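Local coordinates for protein putative pectin lyase (Geobacillus virus E2, PDB 7CHU) that is the tailspike of a thermophilic phage and probably uses a pectate-lyase-like beta-helix in recognising or entering its host cell, at residues 167-172 with 192-197; 216-221 with 247-252; 242-247 with 277-282. All blocks are in the same frame, centred on the assembly; numbering follows the deposited sequence.

Interaction 1: residues 167-172 with 192-197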
loop_
_atom_site.group_PDB
_atom_site.type_symbol
_atom_site.label_atom_id
_atom_site.label_comp_id
_atom_site.label_asym_id
_atom_site.label_seq_id
_atom_site.Cartn_x
_atom_site.Cartn_y
_atom_site.Cartn_z
ATOM N N GLN A 167 25.415 -17.996 12.297
ATOM C CA GLN A 167 24.523 -18.224 11.178
ATOM C C GLN A 167 23.235 -17.439 11.392
ATOM O O GLN A 167 23.027 -16.786 12.425
ATOM C CB GLN A 167 24.180 -19.717 11.025
ATOM C CG GLN A 167 25.313 -20.703 11.049
ATOM C CD GLN A 167 24.901 -21.979 10.345
ATOM O OE1 GLN A 167 24.370 -21.930 9.228
ATOM N NE2 GLN A 167 25.098 -23.120 11.000
ATOM N N ARG A 168 22.333 -17.555 10.431
ATOM C CA ARG A 168 21.035 -16.915 10.541
ATOM C C ARG A 168 19.915 -17.943 10.469
ATOM O O ARG A 168 20.084 -19.064 9.980
ATOM C CB ARG A 168 20.885 -15.865 9.456
ATOM C CG ARG A 168 22.005 -14.840 9.535
ATOM C CD ARG A 168 21.740 -13.674 8.647
ATOM N NE ARG A 168 20.593 -12.898 9.101
ATOM C CZ ARG A 168 20.658 -11.968 10.044
ATOM N NH1 ARG A 168 21.822 -11.699 10.641
ATOM N NH2 ARG A 168 19.562 -11.293 10.379
ATOM N N LEU A 169 18.769 -17.539 10.991
ATOM C CA LEU A 169 17.529 -18.271 10.836
ATOM C C LEU A 169 16.774 -17.673 9.659
ATOM O O LEU A 169 16.538 -16.462 9.644
ATOM C CB LEU A 169 16.702 -18.148 12.115
ATOM C CG LEU A 169 15.740 -19.275 12.391
ATOM C CD1 LEU A 169 16.555 -20.534 12.590
ATOM C CD2 LEU A 169 14.965 -18.935 13.641
ATOM N N CYS A 170 16.375 -18.508 8.692
ATOM C CA CYS A 170 15.720 -18.009 7.485
ATOM C C CYS A 170 14.325 -18.588 7.278
ATOM O O CYS A 170 14.046 -19.744 7.622
ATOM C CB CYS A 170 16.563 -18.296 6.238
ATOM S SG CYS A 170 18.180 -17.539 6.287
ATOM N N PHE A 171 13.452 -17.754 6.701
ATOM C CA PHE A 171 12.126 -18.177 6.232
ATOM C C PHE A 171 11.269 -18.749 7.359
ATOM O O PHE A 171 10.581 -19.755 7.173
ATOM C CB PHE A 171 12.243 -19.194 5.099
ATOM C CG PHE A 171 13.072 -18.721 3.931
ATOM C CD1 PHE A 171 12.546 -17.808 3.006
ATOM C CD2 PHE A 171 14.365 -19.196 3.752
ATOM C CE1 PHE A 171 13.312 -17.385 1.932
ATOM C CE2 PHE A 171 15.140 -18.790 2.672
ATOM C CZ PHE A 171 14.619 -17.882 1.765
ATOM N N VAL A 172 11.315 -18.134 8.539
ATOM C CA VAL A 172 10.433 -18.518 9.642
ATOM C C VAL A 172 9.221 -17.595 9.647
ATOM O O VAL A 172 9.201 -16.556 8.990
ATOM C CB VAL A 172 11.154 -18.499 11.011
ATOM C CG1 VAL A 172 12.203 -19.638 11.115
ATOM C CG2 VAL A 172 11.789 -17.132 11.262
ATOM N N LYS A 192 15.330 -12.873 16.445
ATOM C CA LYS A 192 16.725 -12.456 16.507
ATOM C C LYS A 192 17.519 -13.165 15.427
ATOM O O LYS A 192 17.429 -14.391 15.312
ATOM C CB LYS A 192 17.344 -12.765 17.880
ATOM C CG LYS A 192 18.831 -12.395 17.982
ATOM C CD LYS A 192 19.311 -12.459 19.418
ATOM C CE LYS A 192 20.783 -12.104 19.516
ATOM N NZ LYS A 192 21.204 -11.963 20.953
ATOM N N LYS A 193 18.292 -12.395 14.661
ATOM C CA LYS A 193 19.187 -12.919 13.622
ATOM C C LYS A 193 18.412 -13.749 12.601
ATOM O O LYS A 193 18.814 -14.848 12.197
ATOM C CB LYS A 193 20.346 -13.705 14.238
ATOM C CG LYS A 193 21.398 -12.783 14.861
ATOM C CD LYS A 193 22.516 -13.597 15.522
ATOM C CE LYS A 193 23.476 -12.714 16.300
ATOM N NZ LYS A 193 24.252 -11.858 15.382
ATOM N N ILE A 194 17.277 -13.202 12.182
ATOM C CA ILE A 194 16.365 -13.856 11.257
ATOM C C ILE A 194 16.457 -13.137 9.923
ATOM O O ILE A 194 16.600 -11.910 9.882
ATOM C CB ILE A 194 14.924 -13.826 11.801
ATOM C CG1 ILE A 194 14.773 -14.758 12.995
ATOM C CG2 ILE A 194 13.899 -14.126 10.720
ATOM C CD1 ILE A 194 13.371 -14.641 13.595
ATOM N N SER A 195 16.376 -13.895 8.837
ATOM C CA SER A 195 16.276 -13.335 7.492
ATOM C C SER A 195 15.034 -13.888 6.815
ATOM O O SER A 195 14.662 -15.052 7.029
ATOM C CB SER A 195 17.503 -13.677 6.632
ATOM O OG SER A 195 18.627 -12.922 7.023
ATOM N N LEU A 196 14.403 -13.053 5.989
ATOM C CA LEU A 196 13.342 -13.503 5.079
ATOM C C LEU A 196 12.171 -14.136 5.830
ATOM O O LEU A 196 11.576 -15.117 5.378
ATOM C CB LEU A 196 13.906 -14.448 4.022
ATOM C CG LEU A 196 14.825 -13.714 3.038
ATOM C CD1 LEU A 196 15.998 -14.556 2.521
ATOM C CD2 LEU A 196 13.994 -13.201 1.898
ATOM N N GLY A 197 11.822 -13.550 6.975
ATOM C CA GLY A 197 10.633 -13.970 7.687
ATOM C C GLY A 197 9.363 -13.527 6.979
ATOM O O GLY A 197 9.324 -12.498 6.290
HETATM O O HOH W 1 24.404 -14.351 12.934
#
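Parallel strands on successive coils of the beta-helix meet here, pairing Leu169 with Ile194 and Cys170 with Ser195. Three backbone bonds hold the ladder. Leu169 N donates to Lys193 O (2.9 Å), Ser195 N to Leu169 O (2.7 Å) and Phe171 N to Ser195 O (3.0 Å). Arg168 adds a side-chain grip. Its chain bends at chi3 (67°), which swings NE round to Ser195 OG, 2.9 Å away. NH2 of Arg168 bonds to Ile194 O at 3.1 Å. That oxygen lies in the guanidinium plane, but NH2 stands above the plane of the carbonyl. Lys193 C sits over one guanidinium face. NH1 of Arg168 and NZ of Lys193 each form a salt bridge with Glu216, which probably offsets their like charges.

Inside the coil, Val172 and Ile194 cross at about a right angle, CG2 to CG2 3.7 Å. Phe160 packs on both and on Leu169. At the corner, Phe171 and Leu196 lie side by side, pointing the same way. Leu196 CB sits over the Phe171 ring, 4.0 Å from its centroid, in a CH-pi contact. Residues of the second subunit pack on these two side chains. Phe171 and Leu196 both take the left-handed helical conformation (phi 59°, psi about 40°), so the two corners lie in step. Strands and corners repeated in register are characteristic of the parallel beta-helix of the pectate-lyase-like family.

Interaction 2: residues 216-221 with 247-252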
loop_
_atom_site.group_PDB
_atom_site.type_symbol
_atom_site.label_atom_id
_atom_site.label_comp_id
_atom_site.label_asym_id
_atom_site.label_seq_id
_atom_site.Cartn_x
_atom_site.Cartn_y
_atom_site.Cartn_z
ATOM N N GLU A 216 18.352 -7.463 15.200
ATOM C CA GLU A 216 19.118 -7.824 14.015
ATOM C C GLU A 216 18.323 -8.730 13.075
ATOM O O GLU A 216 18.751 -9.828 12.713
ATOM C CB GLU A 216 20.455 -8.467 14.406
ATOM C CG GLU A 216 21.490 -8.347 13.285
ATOM C CD GLU A 216 22.680 -9.279 13.479
ATOM O OE1 GLU A 216 23.175 -9.388 14.641
ATOM O OE2 GLU A 216 23.117 -9.901 12.473
ATOM N N VAL A 217 17.157 -8.246 12.650
ATOM C CA VAL A 217 16.283 -9.000 11.754
ATOM C C VAL A 217 16.262 -8.305 10.401
ATOM O O VAL A 217 16.112 -7.078 10.330
ATOM C CB VAL A 217 14.867 -9.155 12.331
ATOM C CG1 VAL A 217 13.928 -9.740 11.273
ATOM C CG2 VAL A 217 14.918 -10.055 13.562
ATOM N N TRP A 218 16.419 -9.092 9.336
ATOM C CA TRP A 218 16.537 -8.600 7.970
ATOM C C TRP A 218 15.399 -9.106 7.091
ATOM O O TRP A 218 14.983 -10.268 7.200
ATOM C CB TRP A 218 17.840 -9.046 7.327
ATOM C CG TRP A 218 19.076 -8.712 8.069
ATOM C CD1 TRP A 218 19.208 -7.846 9.124
ATOM C CD2 TRP A 218 20.390 -9.201 7.782
ATOM N NE1 TRP A 218 20.520 -7.778 9.507
ATOM C CE2 TRP A 218 21.263 -8.616 8.714
ATOM C CE3 TRP A 218 20.906 -10.095 6.837
ATOM C CZ2 TRP A 218 22.636 -8.889 8.730
ATOM C CZ3 TRP A 218 22.279 -10.386 6.864
ATOM C CH2 TRP A 218 23.120 -9.782 7.798
ATOM N N ASP A 219 14.925 -8.245 6.196
ATOM C CA ASP A 219 14.125 -8.658 5.028
ATOM C C ASP A 219 12.899 -9.473 5.429
ATOM O O ASP A 219 12.641 -10.562 4.911
ATOM C CB ASP A 219 14.983 -9.440 4.031
ATOM C CG ASP A 219 16.172 -8.634 3.492
ATOM O OD1 ASP A 219 15.959 -7.602 2.826
ATOM O OD2 ASP A 219 17.338 -9.047 3.677
ATOM N N THR A 220 12.127 -8.940 6.367
ATOM C CA THR A 220 11.000 -9.671 6.929
ATOM C C THR A 220 9.700 -8.894 6.744
ATOM O O THR A 220 9.623 -7.708 7.087
ATOM C CB THR A 220 11.320 -9.969 8.405
ATOM O OG1 THR A 220 12.411 -10.894 8.405
ATOM C CG2 THR A 220 10.146 -10.574 9.143
ATOM N N ASN A 221 8.692 -9.560 6.176
ATOM C CA ASN A 221 7.378 -8.973 5.926
ATOM C C ASN A 221 6.412 -9.362 7.036
ATOM O O ASN A 221 6.302 -10.542 7.394
ATOM C CB ASN A 221 6.789 -9.435 4.593
ATOM C CG ASN A 221 7.574 -8.955 3.406
ATOM O OD1 ASN A 221 8.386 -8.040 3.511
ATOM N ND2 ASN A 221 7.336 -9.576 2.260
ATOM N N SER A 247 26.244 -6.210 16.401
ATOM C CA SER A 247 26.989 -6.569 15.198
ATOM C C SER A 247 26.524 -5.832 13.956
ATOM O O SER A 247 27.348 -5.356 13.166
ATOM C CB SER A 247 26.872 -8.087 14.924
ATOM O OG SER A 247 27.572 -8.820 15.904
ATOM N N ASP A 248 25.217 -5.813 13.712
ATOM C CA ASP A 248 24.712 -5.266 12.467
ATOM C C ASP A 248 23.477 -4.430 12.782
ATOM O O ASP A 248 23.497 -3.663 13.751
ATOM C CB ASP A 248 24.433 -6.385 11.453
ATOM C CG ASP A 248 24.299 -5.852 10.041
ATOM O OD1 ASP A 248 25.329 -5.574 9.383
ATOM O OD2 ASP A 248 23.142 -5.637 9.619
ATOM N N ASN A 249 22.391 -4.580 12.031
ATOM C CA ASN A 249 21.209 -3.782 12.331
ATOM C C ASN A 249 19.958 -4.579 12.013
ATOM O O ASN A 249 20.027 -5.694 11.499
ATOM C CB ASN A 249 21.240 -2.455 11.563
ATOM C CG ASN A 249 20.922 -2.611 10.073
ATOM O OD1 ASN A 249 20.777 -3.718 9.564
ATOM N ND2 ASN A 249 20.811 -1.480 9.366
ATOM N N SER A 250 18.802 -3.990 12.307
ATOM C CA SER A 250 17.551 -4.474 11.740
ATOM C C SER A 250 17.239 -3.619 10.519
ATOM O O SER A 250 17.358 -2.395 10.570
ATOM C CB SER A 250 16.411 -4.386 12.758
ATOM O OG SER A 250 16.524 -5.407 13.753
ATOM N N ASN A 251 16.857 -4.257 9.419
ATOM C CA ASN A 251 16.581 -3.514 8.201
ATOM C C ASN A 251 15.576 -4.288 7.352
ATOM O O ASN A 251 15.440 -5.511 7.475
ATOM C CB ASN A 251 17.878 -3.223 7.420
ATOM C CG ASN A 251 18.473 -4.461 6.815
ATOM O OD1 ASN A 251 17.991 -4.932 5.790
ATOM N ND2 ASN A 251 19.507 -5.026 7.464
ATOM N N ARG A 252 14.856 -3.551 6.507
ATOM C CA ARG A 252 13.846 -4.130 5.618
ATOM C C ARG A 252 12.797 -4.935 6.387
ATOM O O ARG A 252 12.345 -5.994 5.940
ATOM C CB ARG A 252 14.510 -4.970 4.528
ATOM C CG ARG A 252 15.170 -4.124 3.444
ATOM C CD ARG A 252 14.105 -3.352 2.635
ATOM N NE ARG A 252 13.238 -4.266 1.906
ATOM C CZ ARG A 252 12.176 -3.897 1.188
ATOM N NH1 ARG A 252 11.859 -2.615 1.087
ATOM N NH2 ARG A 252 11.445 -4.817 0.548
HETATM O O HOH W 2 23.562 -6.895 15.681
HETATM O O HOH W 3 13.435 -6.992 1.784
HETATM O O HOH W 4 19.107 -6.957 4.397
HETATM O O HOH W 5 11.187 -7.163 3.662
HETATM O O HOH W 6 10.666 -7.901 1.005
#
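Trp218 CG is anti to its carbonyl carbon (chi1 -54°), while Asn251 CG lies between its backbone N and carbonyl carbon (chi1 70°). The two side chains meet with Asn251 ND2 over one face of the indole, 3.3 Å from Trp218 CD1. The amide and ring planes are 30° apart. ND2 of Asn251 also donates to Asn249 OD1 (2.8 Å), which helps fix the rotation of the amide. Asn249 ND2 in turn donates to Arg278 O. At the ring edge, Trp218 NE1 donates in plane to Asn249 O at 2.9 Å.

Ser250 OG accepts a nearly straight bond from Val217 N (3.1 Å) and also bonds to Tyr243 O. Backbone bonds follow from Asn251 N to Val217 O, Asp219 N to Asn251 O and Thr220 N to Arg252 O.

Asp219 OD1 and Arg252 NE are 4.4 Å apart, beyond a salt bridge. One water joins them, accepting from NE (2.7 Å) and donating to OD1 (2.8 Å). In the second subunit, Lys288 forms a salt bridge with Asp219, and Gly286 O accepts from Arg252 NH2. The chemistry is therefore largely polar: a serine hydroxyl and an indole N-H extend the backbone ladder, and charges near the subunit interface pair through water or with the neighbouring chain.

Interaction 3: residues 242-247 with 277-282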
loop_
_atom_site.group_PDB
_atom_site.type_symbol
_atom_site.label_atom_id
_atom_site.label_comp_id
_atom_site.label_asym_id
_atom_site.label_seq_id
_atom_site.Cartn_x
_atom_site.Cartn_y
_atom_site.Cartn_z
ATOM N N ILE A 242 12.535 -2.695 18.293
ATOM C CA ILE A 242 13.421 -3.068 17.194
ATOM C C ILE A 242 14.824 -2.584 17.551
ATOM O O ILE A 242 15.071 -1.375 17.614
ATOM C CB ILE A 242 12.951 -2.470 15.856
ATOM C CG1 ILE A 242 11.535 -2.988 15.528
ATOM C CG2 ILE A 242 13.965 -2.822 14.768
ATOM C CD1 ILE A 242 10.714 -2.148 14.485
ATOM N N TYR A 243 15.743 -3.530 17.781
ATOM C CA TYR A 243 17.101 -3.254 18.243
ATOM C C TYR A 243 18.110 -3.621 17.152
ATOM O O TYR A 243 17.932 -4.609 16.440
ATOM C CB TYR A 243 17.368 -4.072 19.524
ATOM C CG TYR A 243 18.684 -3.846 20.233
ATOM C CD1 TYR A 243 19.248 -2.571 20.335
ATOM C CD2 TYR A 243 19.340 -4.902 20.846
ATOM C CE1 TYR A 243 20.460 -2.369 21.004
ATOM C CE2 TYR A 243 20.543 -4.719 21.519
ATOM C CZ TYR A 243 21.100 -3.449 21.598
ATOM O OH TYR A 243 22.285 -3.255 22.276
ATOM N N ASN A 244 19.162 -2.828 16.994
ATOM C CA ASN A 244 20.139 -3.230 15.988
ATOM C C ASN A 244 21.042 -4.361 16.499
ATOM O O ASN A 244 21.482 -5.198 15.700
ATOM C CB ASN A 244 20.965 -2.021 15.486
ATOM C CG ASN A 244 21.662 -1.218 16.606
ATOM O OD1 ASN A 244 21.346 -1.305 17.793
ATOM N ND2 ASN A 244 22.587 -0.371 16.188
ATOM N N GLY A 245 21.242 -4.459 17.805
ATOM C CA GLY A 245 22.221 -5.383 18.364
ATOM C C GLY A 245 23.640 -4.860 18.245
ATOM O O GLY A 245 23.884 -3.716 17.843
ATOM N N THR A 246 24.605 -5.724 18.578
ATOM C CA THR A 246 25.986 -5.277 18.664
ATOM C C THR A 246 26.799 -5.529 17.401
ATOM O O THR A 246 27.960 -5.101 17.345
ATOM C CB THR A 246 26.693 -5.954 19.847
ATOM O OG1 THR A 246 26.621 -7.364 19.667
ATOM C CG2 THR A 246 26.022 -5.575 21.148
ATOM N N SER A 247 26.244 -6.210 16.401
ATOM C CA SER A 247 26.989 -6.569 15.198
ATOM C C SER A 247 26.524 -5.832 13.956
ATOM O O SER A 247 27.348 -5.356 13.166
ATOM C CB SER A 247 26.872 -8.087 14.924
ATOM O OG SER A 247 27.572 -8.820 15.904
ATOM N N ARG A 277 26.091 0.572 13.373
ATOM C CA ARG A 277 25.198 0.339 12.247
ATOM C C ARG A 277 23.761 0.544 12.698
ATOM O O ARG A 277 23.224 -0.257 13.474
ATOM C CB ARG A 277 25.417 -1.058 11.700
ATOM C CG ARG A 277 26.722 -1.173 10.972
ATOM C CD ARG A 277 27.066 -2.618 10.675
ATOM N NE ARG A 277 28.346 -2.668 9.986
ATOM C CZ ARG A 277 29.137 -3.733 9.910
ATOM N NH1 ARG A 277 28.790 -4.878 10.501
ATOM N NH2 ARG A 277 30.287 -3.638 9.252
ATOM N N ARG A 278 23.150 1.626 12.231
ATOM C CA ARG A 278 21.831 2.006 12.705
ATOM C C ARG A 278 20.743 1.240 11.957
ATOM O O ARG A 278 20.932 0.813 10.816
ATOM C CB ARG A 278 21.633 3.518 12.550
ATOM C CG ARG A 278 22.673 4.342 13.351
ATOM C CD ARG A 278 22.692 5.815 12.922
ATOM N NE ARG A 278 21.333 6.330 12.722
ATOM C CZ ARG A 278 20.467 6.615 13.700
ATOM N NH1 ARG A 278 20.812 6.464 14.970
ATOM N NH2 ARG A 278 19.240 7.052 13.403
ATOM N N ASN A 279 19.618 1.028 12.643
ATOM C CA ASN A 279 18.437 0.467 12.011
ATOM C C ASN A 279 18.085 1.291 10.783
ATOM O O ASN A 279 18.186 2.529 10.783
ATOM C CB ASN A 279 17.267 0.431 13.004
ATOM C CG ASN A 279 17.535 -0.527 14.180
ATOM O OD1 ASN A 279 18.086 -1.617 13.998
ATOM N ND2 ASN A 279 17.135 -0.127 15.373
ATOM N N GLY A 280 17.697 0.608 9.715
ATOM C CA GLY A 280 17.457 1.326 8.473
ATOM C C GLY A 280 16.476 0.632 7.557
ATOM O O GLY A 280 16.301 -0.588 7.603
ATOM N N ASN A 281 15.838 1.435 6.705
ATOM C CA ASN A 281 15.061 0.911 5.585
ATOM C C ASN A 281 13.922 0.004 6.041
ATOM O O ASN A 281 13.569 -0.967 5.378
ATOM C CB ASN A 281 15.969 0.200 4.586
ATOM C CG ASN A 281 16.258 1.064 3.389
ATOM O OD1 ASN A 281 15.355 1.345 2.577
ATOM N ND2 ASN A 281 17.506 1.519 3.274
ATOM N N ASN A 282 13.306 0.353 7.155
ATOM C CA ASN A 282 12.114 -0.333 7.615
ATOM C C ASN A 282 10.881 0.474 7.243
ATOM O O ASN A 282 10.965 1.685 7.063
ATOM C CB ASN A 282 12.223 -0.543 9.106
ATOM C CG ASN A 282 13.504 -1.271 9.451
ATOM O OD1 ASN A 282 13.660 -2.433 9.065
ATOM N ND2 ASN A 282 14.449 -0.581 10.115
#
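The amide of Asn244 has Arg277 O at its edge, almost exactly in its plane. ND2 of Asn244 donates to that oxygen at 2.8 Å, and the bond is straight (179°). Seen from the acceptor, ND2 stands 41° above the carbonyl plane. OD1 of Asn244 accepts from Gly274 N, so both ends of the amide are held. The guanidinium of Arg277 meets Ser247 O obliquely. NH1 of Arg277 donates to it at 3.1 Å, with the oxygen 28° out of the guanidinium plane. The Arg277 chain runs extended from CG to NE to make this reach. Within 242-247, Gly245 N lies over the centre of the Tyr243 ring, 3.5 Å above its plane.

The second amide, that of Asn279, packs against the turn of the first segment. Its OD1 touches Asn244 CB at 3.3 Å. The main partner of this OD1 is Ser250 N, which donates a hydrogen bond to it. On the other branch, ND2 of Asn279 lies 4.2 Å from Ile242 CG2. The contact rests on side-chain-to-carbonyl bonds and close packing, with no strand pairing between the segments. Its Arg277 end is exposed, while Asn244 and Asn279 are buried.

Arg278 turns away to form salt bridges with Asp310 and Asp312. Ile242 packs on Ile214, Phe270, Leu253 and Phe255. Strand 240-243 lies between strands 212-215 and 268-271, and residues 277-282 form part of the loop that leads from strand 268-271 to strand 283-285.

How the interactions relate
All three interactions join successive coils of one beta-helix. Interaction 1 is the most buried: it combines a regular parallel ladder with apolar packing inside the coil. Interaction 2 keeps the parallel pairing but is only partly buried and adds a hydroxyl, an indole N-H and waters to it. Interaction 3 joins a strand end and the turn after it to a loop, and has side-chain-to-carbonyl bonds in place of a ladder. Glu216 bridges interactions 1 and 2, and Trp218 makes a cation-pi contact with Arg168. Interactions 2 and 3 share Ser247, interlock along the chain and are tied by the bond from Asn249 to Arg278. Interactions 1 and 3 do not touch, their centres being about 15 Å apart.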